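Local atomic coordinates of hydrolase, haloacid dehalogenase-like family (Pseudomonas syringae pv. tomato, PDB entry 3S6J), a protein that is a calcium-bound hydrolase of the haloacid dehalogenase superfamily and may act as a sugar phosphatase. Residues Asp14-Asp19 / Ile170-Trp175. Residues are numbered along the deposited sequence; the frame is centred on the assembly and turned at random.
Sequences DGTLTD and IGDAIW. With CA (calcium ion), chain M.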
ATOM      1  N   ASP E  14       5.955   5.274 -12.447  1.00 32.79           N
ATOM      2  CA  ASP E  14       5.603   5.452 -11.050  1.00 33.64           C
ATOM      3  C   ASP E  14       5.343   4.087 -10.370  1.00 33.26           C
ATOM      4  O   ASP E  14       4.359   3.428 -10.667  1.00 31.08           O
ATOM      5  CB  ASP E  14       4.384   6.392 -11.032  1.00 33.23           C
ATOM      6  CG  ASP E  14       3.603   6.358  -9.740  1.00 34.25           C
ATOM      7  OD1 ASP E  14       2.371   6.165  -9.819  1.00 37.14           O
ATOM      8  OD2 ASP E  14       4.187   6.561  -8.655  1.00 35.94           O
ATOM      9  N   GLY E  15       6.251   3.651  -9.494  1.00 32.20           N
ATOM     10  CA  GLY E  15       6.074   2.411  -8.750  1.00 28.81           C
ATOM     11  C   GLY E  15       6.862   1.265  -9.343  1.00 31.31           C
ATOM     12  O   GLY E  15       6.974   0.189  -8.751  1.00 31.17           O
ATOM     13  N   THR E  16       7.434   1.506 -10.514  1.00 31.40           N
ATOM     14  CA  THR E  16       8.071   0.454 -11.284  1.00 29.45           C
ATOM     15  C   THR E  16       9.553   0.787 -11.448  1.00 32.25           C
ATOM     16  O   THR E  16      10.417  -0.055 -11.165  1.00 30.63           O
ATOM     17  CB  THR E  16       7.377   0.278 -12.659  1.00 31.82           C
ATOM     18  OG1 THR E  16       6.028  -0.203 -12.474  1.00 31.17           O
ATOM     19  CG2 THR E  16       8.163  -0.678 -13.563  1.00 28.99           C
ATOM     20  N   LEU E  17       9.845   2.015 -11.887  1.00 30.41           N
ATOM     21  CA  LEU E  17      11.228   2.501 -11.942  1.00 31.92           C
ATOM     22  C   LEU E  17      11.547   3.531 -10.833  1.00 33.17           C
ATOM     23  O   LEU E  17      12.679   3.613 -10.368  1.00 31.66           O
ATOM     24  CB  LEU E  17      11.573   3.060 -13.329  1.00 32.64           C
ATOM     25  CG  LEU E  17      11.433   2.093 -14.504  1.00 33.29           C
ATOM     26  CD1 LEU E  17      11.454   2.821 -15.865  1.00 32.73           C
ATOM     27  CD2 LEU E  17      12.486   0.993 -14.446  1.00 32.00           C
ATOM     28  N   THR E  18      10.547   4.304 -10.414  1.00 32.46           N
ATOM     29  CA  THR E  18      10.722   5.239  -9.314  1.00 32.75           C
ATOM     30  C   THR E  18       9.793   4.903  -8.162  1.00 34.34           C
ATOM     31  O   THR E  18       8.634   4.506  -8.373  1.00 33.43           O
ATOM     32  CB  THR E  18      10.425   6.705  -9.733  1.00 34.31           C
ATOM     33  OG1 THR E  18       9.162   6.768 -10.404  1.00 34.15           O
ATOM     34  CG2 THR E  18      11.515   7.238 -10.639  1.00 33.76           C
ATOM     35  N   ASP E  19      10.285   5.111  -6.942  1.00 32.74           N
ATOM     36  CA  ASP E  19       9.495   4.856  -5.739  1.00 31.92           C
ATOM     37  C   ASP E  19       8.531   6.016  -5.460  1.00 33.86           C
ATOM     38  O   ASP E  19       8.754   6.827  -4.551  1.00 35.42           O
ATOM     39  CB  ASP E  19      10.415   4.609  -4.551  1.00 32.04           C
ATOM     40  CG  ASP E  19       9.688   4.048  -3.358  1.00 32.10           C
ATOM     41  OD1 ASP E  19       8.454   3.859  -3.448  1.00 29.28           O
ATOM     42  OD2 ASP E  19      10.364   3.796  -2.328  1.00 33.26           O
ATOM     43  N   ILE E 170       6.388  -4.249 -18.349  1.00 30.98           N
ATOM     44  CA  ILE E 170       6.818  -4.294 -16.958  1.00 30.38           C
ATOM     45  C   ILE E 170       6.084  -3.240 -16.147  1.00 30.92           C
ATOM     46  O   ILE E 170       6.127  -2.061 -16.479  1.00 32.52           O
ATOM     47  CB  ILE E 170       8.342  -4.125 -16.822  1.00 32.62           C
ATOM     48  CG1 ILE E 170       9.050  -5.194 -17.666  1.00 33.31           C
ATOM     49  CG2 ILE E 170       8.750  -4.205 -15.357  1.00 27.83           C
ATOM     50  CD1 ILE E 170      10.491  -5.351 -17.375  1.00 35.01           C
ATOM     51  N   GLY E 171       5.400  -3.670 -15.092  1.00 29.31           N
ATOM     52  CA  GLY E 171       4.498  -2.789 -14.360  1.00 31.71           C
ATOM     53  C   GLY E 171       4.349  -3.212 -12.914  1.00 31.17           C
ATOM     54  O   GLY E 171       4.802  -4.300 -12.526  1.00 30.77           O
ATOM     55  N   ASP E 172       3.746  -2.355 -12.100  1.00 27.89           N
ATOM     56  CA  ASP E 172       3.612  -2.665 -10.684  1.00 26.71           C
ATOM     57  C   ASP E 172       2.155  -2.751 -10.299  1.00 28.60           C
ATOM     58  O   ASP E 172       1.839  -3.008  -9.142  1.00 28.78           O
ATOM     59  CB  ASP E 172       4.253  -1.574  -9.825  1.00 28.30           C
ATOM     60  CG  ASP E 172       3.501  -0.266  -9.915  1.00 30.16           C
ATOM     61  OD1 ASP E 172       3.311   0.202 -11.042  1.00 31.89           O
ATOM     62  OD2 ASP E 172       3.078   0.288  -8.884  1.00 31.42           O
ATOM     63  N   ALA E 173       1.258  -2.512 -11.256  1.00 27.78           N
ATOM     64  CA  ALA E 173      -0.157  -2.451 -10.926  1.00 27.93           C
ATOM     65  C   ALA E 173      -1.020  -3.434 -11.731  1.00 30.66           C
ATOM     66  O   ALA E 173      -0.705  -3.801 -12.871  1.00 29.54           O
ATOM     67  CB  ALA E 173      -0.671  -1.008 -11.062  1.00 27.30           C
ATOM     68  N   ILE E 174      -2.094  -3.879 -11.095  1.00 28.81           N
ATOM     69  CA  ILE E 174      -3.151  -4.637 -11.743  1.00 30.16           C
ATOM     70  C   ILE E 174      -3.402  -4.035 -13.127  1.00 29.72           C
ATOM     71  O   ILE E 174      -3.495  -4.737 -14.130  1.00 27.92           O
ATOM     72  CB  ILE E 174      -4.428  -4.557 -10.849  1.00 32.59           C
ATOM     73  CG1 ILE E 174      -4.372  -5.622  -9.738  1.00 33.11           C
ATOM     74  CG2 ILE E 174      -5.685  -4.681 -11.658  1.00 33.41           C
ATOM     75  CD1 ILE E 174      -5.402  -5.359  -8.593  1.00 33.83           C
ATOM     76  N   TRP E 175      -3.455  -2.708 -13.169  1.00 29.89           N
ATOM     77  CA  TRP E 175      -3.786  -1.973 -14.384  1.00 28.87           C
ATOM     78  C   TRP E 175      -2.795  -2.133 -15.523  1.00 26.97           C
ATOM     79  O   TRP E 175      -3.211  -2.167 -16.661  1.00 28.24           O
ATOM     80  CB  TRP E 175      -4.034  -0.501 -14.037  1.00 31.07           C
ATOM     81  CG  TRP E 175      -4.806  -0.439 -12.769  1.00 32.91           C
ATOM     82  CD1 TRP E 175      -4.378   0.046 -11.573  1.00 31.58           C
ATOM     83  CD2 TRP E 175      -6.121  -0.969 -12.544  1.00 32.13           C
ATOM     84  NE1 TRP E 175      -5.354  -0.115 -10.626  1.00 30.49           N
ATOM     85  CE2 TRP E 175      -6.437  -0.736 -11.195  1.00 32.29           C
ATOM     86  CE3 TRP E 175      -7.064  -1.609 -13.359  1.00 31.81           C
ATOM     87  CZ2 TRP E 175      -7.666  -1.114 -10.630  1.00 33.00           C
ATOM     88  CZ3 TRP E 175      -8.288  -1.973 -12.806  1.00 34.10           C
ATOM     89  CH2 TRP E 175      -8.573  -1.728 -11.449  1.00 33.97           C
TER
HETATM   90 CA    CA M   1       2.453   2.355 -11.683  1.00 34.38          CA
HETATM   91  O   HOH W   1       1.171   4.554 -11.826  1.00 32.71           O
HETATM   92  O   HOH W   2       0.945   2.114  -9.492  1.00 30.50           O
HETATM   93  O   HOH W   3       0.686   1.476 -13.090  1.00 28.39           O
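D14 and D172 meet through a calcium ion. D14 binds it with its backbone carbonyl O, at 2.4 Å. D172 binds it with one carboxylate oxygen, OD1, also at 2.4 Å; OD2 stands 3.5 Å from the ion, so the carboxylate is monodentate. D12 OD2 and three waters complete six ligands. Two of these waters are anchored a second time: one donates to D14 OD1, another to D172 OD2. The D14 carboxylate therefore acts in the second shell, further held by N24 and S20.

The segments share no direct hydrogen bond. T16 OG1 lies 3.1 Å from D172 OD1, but its hydrogen-bond partner is D12 OD2. T16 is thus a second-shell residue that holds the D12 ligand. D172 CG sits between its own backbone N and carbonyl carbon (chi1 68°), which turns OD1 to the calcium. D172 CB packs 3.4 Å from G15 O.

Nonpolar contact is small. With OG1 beside the backbone N (chi1 -66°), T16 CG2 is anti to N and meets I170 CG2 at 4.0 Å, methyl to methyl.

The backbone turns at G15. This residue has a positive phi of 100°, a conformation suited to glycine, and its CA lies against D172 OD2. The turn is closed by the backbone bond from G15 N to T18 O.

D12, D14 and T16 fit the DxDx(T/V) motif of the HAD family, and D172 supplies the acidic residue after a later strand. In relatives this site usually holds magnesium. All six touching residues are buried. The 14-17 loop follows strand 8-11 and leads into the short strand 18-19. D172 follows the neighbouring parallel strand 167-171, just before helix 174-182. V21 of helix 21-34 packs on both D14 and D172, while strand 18-19 pairs with strand 91-92.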